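Local coordinates for protein thiazoline oxidase/subtilisin-like protease (Prochloron didemni, PDB 4H6X) that probably cleaves cyanobactin precursor peptides and joins their ends into macrocycles, as the subtilisin-like protease of patellamide maturation, at residues E66-R80 against V96-D108. Residues are numbered along the deposited sequence; the frame is centred on the assembly and turned at random.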
loop_
_atom_site.group_PDB
_atom_site.type_symbol
_atom_site.label_atom_id
_atom_site.label_comp_id
_atom_site.label_asym_id
_atom_site.label_seq_id
_atom_site.Cartn_x
_atom_site.Cartn_y
_atom_site.Cartn_z
ATOM N N GLU A 66 2.781 -12.724 -21.342
ATOM C CA GLU A 66 2.635 -11.757 -22.423
ATOM C C GLU A 66 2.138 -10.417 -21.882
ATOM O O GLU A 66 1.213 -10.382 -21.061
ATOM C CB GLU A 66 1.688 -12.288 -23.508
ATOM C CG GLU A 66 2.366 -13.192 -24.531
ATOM C CD GLU A 66 3.476 -12.481 -25.286
ATOM O OE1 GLU A 66 3.162 -11.618 -26.140
ATOM O OE2 GLU A 66 4.667 -12.776 -25.018
ATOM N N PRO A 67 2.758 -9.310 -22.330
ATOM C CA PRO A 67 2.266 -7.986 -21.964
ATOM C C PRO A 67 0.795 -7.843 -22.346
ATOM O O PRO A 67 0.354 -8.441 -23.322
ATOM C CB PRO A 67 3.146 -7.034 -22.789
ATOM C CG PRO A 67 3.746 -7.881 -23.865
ATOM C CD PRO A 67 3.924 -9.227 -23.228
ATOM N N ILE A 68 0.047 -7.105 -21.532
ATOM C CA ILE A 68 -1.370 -6.856 -21.758
ATOM C C ILE A 68 -1.470 -5.601 -22.620
ATOM O O ILE A 68 -0.796 -4.614 -22.336
ATOM C CB ILE A 68 -2.119 -6.624 -20.421
ATOM C CG1 ILE A 68 -1.838 -7.758 -19.415
ATOM C CG2 ILE A 68 -3.620 -6.399 -20.653
ATOM C CD1 ILE A 68 -2.798 -8.924 -19.476
ATOM N N THR A 69 -2.308 -5.637 -23.659
ATOM C CA THR A 69 -2.452 -4.483 -24.561
ATOM C C THR A 69 -3.143 -3.302 -23.867
ATOM O O THR A 69 -3.927 -3.502 -22.924
ATOM C CB THR A 69 -3.236 -4.821 -25.856
ATOM O OG1 THR A 69 -4.573 -5.204 -25.531
ATOM C CG2 THR A 69 -2.566 -5.940 -26.636
ATOM N N PRO A 70 -2.850 -2.065 -24.324
ATOM C CA PRO A 70 -3.611 -0.917 -23.835
ATOM C C PRO A 70 -5.111 -1.094 -24.075
ATOM O O PRO A 70 -5.924 -0.691 -23.241
ATOM C CB PRO A 70 -3.059 0.250 -24.665
ATOM C CG PRO A 70 -1.675 -0.176 -25.033
ATOM C CD PRO A 70 -1.747 -1.664 -25.221
ATOM N N GLU A 71 -5.472 -1.725 -25.196
ATOM C CA GLU A 71 -6.878 -1.940 -25.537
ATOM C C GLU A 71 -7.581 -2.798 -24.486
ATOM O O GLU A 71 -8.721 -2.521 -24.110
ATOM C CB GLU A 71 -7.021 -2.569 -26.936
ATOM C CG GLU A 71 -6.528 -1.700 -28.098
ATOM C CD GLU A 71 -5.042 -1.408 -28.065
ATOM O OE1 GLU A 71 -4.223 -2.346 -27.966
ATOM O OE2 GLU A 71 -4.683 -0.217 -28.136
ATOM N N ASP A 72 -6.890 -3.828 -23.996
ATOM C CA ASP A 72 -7.437 -4.664 -22.928
ATOM C C ASP A 72 -7.659 -3.857 -21.638
ATOM O O ASP A 72 -8.722 -3.953 -21.020
ATOM C CB ASP A 72 -6.562 -5.889 -22.690
ATOM C CG ASP A 72 -6.873 -7.022 -23.649
ATOM O OD1 ASP A 72 -7.578 -6.779 -24.652
ATOM O OD2 ASP A 72 -6.432 -8.158 -23.395
ATOM N N TYR A 73 -6.688 -3.036 -21.260
ATOM C CA TYR A 73 -6.879 -2.172 -20.095
ATOM C C TYR A 73 -8.053 -1.208 -20.306
ATOM O O TYR A 73 -8.881 -1.038 -19.414
ATOM C CB TYR A 73 -5.596 -1.423 -19.736
ATOM C CG TYR A 73 -4.535 -2.290 -19.065
ATOM C CD1 TYR A 73 -4.770 -2.884 -17.815
ATOM C CD2 TYR A 73 -3.294 -2.505 -19.673
ATOM C CE1 TYR A 73 -3.798 -3.666 -17.201
ATOM C CE2 TYR A 73 -2.314 -3.289 -19.066
ATOM C CZ TYR A 73 -2.567 -3.863 -17.829
ATOM O OH TYR A 73 -1.596 -4.642 -17.219
ATOM N N ALA A 74 -8.142 -0.618 -21.505
ATOM C CA ALA A 74 -9.217 0.337 -21.824
ATOM C C ALA A 74 -10.579 -0.305 -21.702
ATOM O O ALA A 74 -11.516 0.323 -21.224
ATOM C CB ALA A 74 -9.027 0.943 -23.217
ATOM N N ALA A 75 -10.682 -1.564 -22.127
ATOM C CA ALA A 75 -11.912 -2.323 -21.997
ATOM C C ALA A 75 -12.308 -2.504 -20.526
ATOM O O ALA A 75 -13.462 -2.301 -20.150
ATOM C CB ALA A 75 -11.777 -3.667 -22.692
ATOM N N PHE A 76 -11.349 -2.911 -19.696
ATOM C CA PHE A 76 -11.593 -3.035 -18.254
ATOM C C PHE A 76 -12.017 -1.689 -17.669
ATOM O O PHE A 76 -12.947 -1.615 -16.874
ATOM C CB PHE A 76 -10.319 -3.535 -17.557
ATOM C CG PHE A 76 -10.465 -3.732 -16.075
ATOM C CD1 PHE A 76 -10.842 -4.964 -15.561
ATOM C CD2 PHE A 76 -10.203 -2.694 -15.199
ATOM C CE1 PHE A 76 -10.973 -5.159 -14.184
ATOM C CE2 PHE A 76 -10.322 -2.876 -13.820
ATOM C CZ PHE A 76 -10.726 -4.108 -13.320
ATOM N N GLN A 77 -11.317 -0.630 -18.055
ATOM C CA GLN A 77 -11.571 0.685 -17.477
ATOM C C GLN A 77 -12.909 1.283 -17.900
ATOM O O GLN A 77 -13.541 1.987 -17.114
ATOM C CB GLN A 77 -10.408 1.634 -17.746
ATOM C CG GLN A 77 -9.163 1.205 -16.985
ATOM C CD GLN A 77 -7.902 1.871 -17.470
ATOM O OE1 GLN A 77 -7.944 2.880 -18.182
ATOM N NE2 GLN A 77 -6.752 1.313 -17.085
ATOM N N SER A 78 -13.339 0.987 -19.130
ATOM C CA SER A 78 -14.674 1.385 -19.601
ATOM C C SER A 78 -15.778 0.714 -18.795
ATOM O O SER A 78 -16.732 1.373 -18.374
ATOM C CB SER A 78 -14.865 1.085 -21.103
ATOM O OG SER A 78 -16.251 1.074 -21.417
ATOM N N ILE A 79 -15.637 -0.588 -18.571
ATOM C CA ILE A 79 -16.572 -1.343 -17.731
ATOM C C ILE A 79 -16.648 -0.794 -16.293
ATOM O O ILE A 79 -17.738 -0.681 -15.729
ATOM C CB ILE A 79 -16.240 -2.855 -17.750
ATOM C CG1 ILE A 79 -16.544 -3.431 -19.143
ATOM C CG2 ILE A 79 -17.031 -3.619 -16.696
ATOM C CD1 ILE A 79 -15.864 -4.754 -19.447
ATOM N N ARG A 80 -15.501 -0.436 -15.713
ATOM C CA ARG A 80 -15.488 0.180 -14.381
ATOM C C ARG A 80 -16.189 1.545 -14.412
ATOM O O ARG A 80 -17.043 1.823 -13.577
ATOM C CB ARG A 80 -14.057 0.345 -13.875
ATOM C CG ARG A 80 -13.935 1.185 -12.613
ATOM C CD ARG A 80 -12.502 1.655 -12.463
ATOM N NE ARG A 80 -11.727 0.652 -11.776
ATOM C CZ ARG A 80 -10.415 0.455 -11.890
ATOM N NH1 ARG A 80 -9.648 1.165 -12.714
ATOM N NH2 ARG A 80 -9.887 -0.508 -11.165
ATOM N N VAL A 96 -15.424 -9.474 -23.413
ATOM C CA VAL A 96 -14.408 -8.678 -24.103
ATOM C C VAL A 96 -12.959 -8.983 -23.687
ATOM O O VAL A 96 -12.061 -8.976 -24.522
ATOM C CB VAL A 96 -14.743 -7.164 -24.030
ATOM C CG1 VAL A 96 -14.515 -6.596 -22.630
ATOM C CG2 VAL A 96 -13.968 -6.377 -25.076
ATOM N N ILE A 97 -12.724 -9.257 -22.407
ATOM C CA ILE A 97 -11.363 -9.595 -21.967
ATOM C C ILE A 97 -11.346 -10.881 -21.122
ATOM O O ILE A 97 -10.848 -10.870 -19.997
ATOM C CB ILE A 97 -10.681 -8.409 -21.233
ATOM C CG1 ILE A 97 -11.624 -7.823 -20.167
ATOM C CG2 ILE A 97 -10.211 -7.355 -22.238
ATOM C CD1 ILE A 97 -11.008 -6.787 -19.254
ATOM N N PRO A 98 -11.883 -11.997 -21.665
ATOM C CA PRO A 98 -12.018 -13.224 -20.869
ATOM C C PRO A 98 -10.668 -13.779 -20.393
ATOM O O PRO A 98 -10.564 -14.271 -19.268
ATOM C CB PRO A 98 -12.697 -14.208 -21.844
ATOM C CG PRO A 98 -12.300 -13.720 -23.204
ATOM C CD PRO A 98 -12.275 -12.220 -23.075
ATOM N N ASP A 99 -9.640 -13.658 -21.227
ATOM C CA ASP A 99 -8.349 -14.278 -20.952
ATOM C C ASP A 99 -7.366 -13.377 -20.204
ATOM O O ASP A 99 -6.329 -13.849 -19.726
ATOM C CB ASP A 99 -7.716 -14.768 -22.252
ATOM C CG ASP A 99 -8.613 -15.736 -23.009
ATOM O OD1 ASP A 99 -9.313 -16.565 -22.372
ATOM O OD2 ASP A 99 -8.618 -15.652 -24.253
ATOM N N THR A 100 -7.678 -12.091 -20.097
ATOM C CA THR A 100 -6.751 -11.162 -19.447
ATOM C C THR A 100 -7.335 -10.423 -18.235
ATOM O O THR A 100 -6.608 -9.720 -17.531
ATOM C CB THR A 100 -6.225 -10.128 -20.451
ATOM O OG1 THR A 100 -7.346 -9.526 -21.100
ATOM C CG2 THR A 100 -5.282 -10.801 -21.504
ATOM N N LYS A 101 -8.629 -10.579 -18.000
ATOM C CA LYS A 101 -9.315 -9.873 -16.912
ATOM C C LYS A 101 -8.693 -10.090 -15.524
ATOM O O LYS A 101 -8.635 -9.156 -14.726
ATOM C CB LYS A 101 -10.797 -10.245 -16.869
ATOM C CG LYS A 101 -11.081 -11.696 -16.494
ATOM C CD LYS A 101 -12.581 -11.962 -16.429
ATOM C CE LYS A 101 -12.881 -13.401 -16.053
ATOM N NZ LYS A 101 -14.335 -13.623 -15.786
ATOM N N ASP A 102 -8.262 -11.322 -15.237
ATOM C CA ASP A 102 -7.731 -11.670 -13.916
ATOM C C ASP A 102 -6.402 -10.960 -13.680
ATOM O O ASP A 102 -6.207 -10.333 -12.634
ATOM C CB ASP A 102 -7.542 -13.183 -13.767
ATOM C CG ASP A 102 -8.848 -13.944 -13.787
ATOM O OD1 ASP A 102 -9.806 -13.524 -13.106
ATOM O OD2 ASP A 102 -8.909 -14.987 -14.481
ATOM N N ARG A 103 -5.512 -11.031 -14.670
ATOM C CA ARG A 103 -4.225 -10.326 -14.607
ATOM C C ARG A 103 -4.427 -8.822 -14.572
ATOM O O ARG A 103 -3.670 -8.111 -13.915
ATOM C CB ARG A 103 -3.327 -10.670 -15.798
ATOM C CG ARG A 103 -2.855 -12.118 -15.848
ATOM C CD ARG A 103 -2.077 -12.371 -17.139
ATOM N NE ARG A 103 -0.925 -11.486 -17.243
ATOM C CZ ARG A 103 -0.361 -11.090 -18.383
ATOM N NH1 ARG A 103 -0.844 -11.487 -19.549
ATOM N NH2 ARG A 103 0.697 -10.288 -18.350
ATOM N N ILE A 104 -5.436 -8.327 -15.293
ATOM C CA ILE A 104 -5.699 -6.882 -15.305
ATOM C C ILE A 104 -6.104 -6.391 -13.910
ATOM O O ILE A 104 -5.619 -5.363 -13.469
ATOM C CB ILE A 104 -6.735 -6.480 -16.380
ATOM C CG1 ILE A 104 -6.102 -6.568 -17.783
ATOM C CG2 ILE A 104 -7.253 -5.061 -16.152
ATOM C CD1 ILE A 104 -7.110 -6.557 -18.918
ATOM N N VAL A 105 -6.995 -7.117 -13.240
ATOM C CA VAL A 105 -7.388 -6.781 -11.866
ATOM C C VAL A 105 -6.134 -6.581 -11.013
ATOM O O VAL A 105 -6.008 -5.568 -10.333
ATOM C CB VAL A 105 -8.326 -7.835 -11.222
ATOM C CG1 VAL A 105 -8.541 -7.559 -9.730
ATOM C CG2 VAL A 105 -9.675 -7.869 -11.926
ATOM N N LEU A 106 -5.209 -7.540 -11.079
ATOM C CA LEU A 106 -3.964 -7.492 -10.286
ATOM C C LEU A 106 -3.043 -6.353 -10.694
ATOM O O LEU A 106 -2.470 -5.667 -9.834
ATOM C CB LEU A 106 -3.205 -8.823 -10.379
ATOM C CG LEU A 106 -2.351 -9.161 -9.151
ATOM C CD1 LEU A 106 -3.239 -9.493 -7.962
ATOM C CD2 LEU A 106 -1.395 -10.313 -9.446
ATOM N N ASN A 107 -2.879 -6.146 -12.002
ATOM C CA ASN A 107 -1.974 -5.094 -12.469
ATOM C C ASN A 107 -2.557 -3.716 -12.222
ATOM O O ASN A 107 -1.833 -2.773 -11.872
ATOM C CB ASN A 107 -1.637 -5.268 -13.947
ATOM C CG ASN A 107 -0.899 -6.560 -14.221
ATOM O OD1 ASN A 107 -0.307 -7.156 -13.316
ATOM N ND2 ASN A 107 -0.925 -7.004 -15.479
ATOM N N ASP A 108 -3.875 -3.615 -12.392
ATOM C CA ASP A 108 -4.586 -2.375 -12.118
ATOM C C ASP A 108 -4.416 -2.014 -10.630
ATOM O O ASP A 108 -4.137 -0.867 -10.282
ATOM C CB ASP A 108 -6.071 -2.543 -12.460
ATOM C CG ASP A 108 -6.891 -1.325 -12.118
ATOM O OD1 ASP A 108 -6.920 -0.399 -12.946
ATOM O OD2 ASP A 108 -7.508 -1.299 -11.031
HETATM O O HOH W 1 -10.118 -7.257 -25.651
HETATM O O HOH W 2 -7.061 -1.255 -15.601
#
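Ile-104 lays its CG2 methyl over one face of the Phe-76 ring, a CH-pi contact 3.8 Å from CG2 to the ring centroid, offset toward the rim. With CG anti to the backbone N (chi1 -179°), the ring of Phe-76 is carried toward the other segment, where Ile-97 CD1, from the loop ahead of helix 101-108, meets its edge and Val-105 CG2, from the helix, comes obliquely to CE1. The other branch of Ile-104 fits between Ile-68 and Asp-72: CG1 lies 3.8 Å from Ile-68 CG2, which in turn sits over a face of the Tyr-73 ring. Polar pairs flank this apolar centre. Arg-80 grips Asp-108 end-on in a two-pronged salt bridge, Arg-80 NH1 to Asp-108 OD1 at 3.2 Å and NH2 to OD2, the second modelled so short that its exact length is doubtful. A water links Asp-108 OD1 to Gln-77 NE2, which also bonds Pro-262 O. Tyr-73 OH accepts from Asn-107 ND2 (3.0 Å), while Asn-107 OD1 accepts from Asp-41 N. Thr-100 OG1 donates to Asp-72 OD2 (2.8 Å) from above the carboxylate plane. Arg-103 points NH1 and NH2 at Glu-66 O, which lies in the guanidinium plane; Ile-68 CD1 packs over a face of the group. A leucine in place of Arg-103 would probably leave Glu-66 O without both donors and take one cationic partner from Asp-140, which Asn-107 ND2 also bonds. The contact packs helix 70-82 against the start of helix 101-118, which probably carries the histidine of a subtilisin-like Ser-His-Asp triad; Asp-108 lies near that triad without touching it. Helices 70-80 and 101-108 cross at -80°; helix 87-96 joins through Leu-93, which touches Phe-76 and Ile-79, while Arg-80 reaches Val-268 and Leu-270 of strand 268-270.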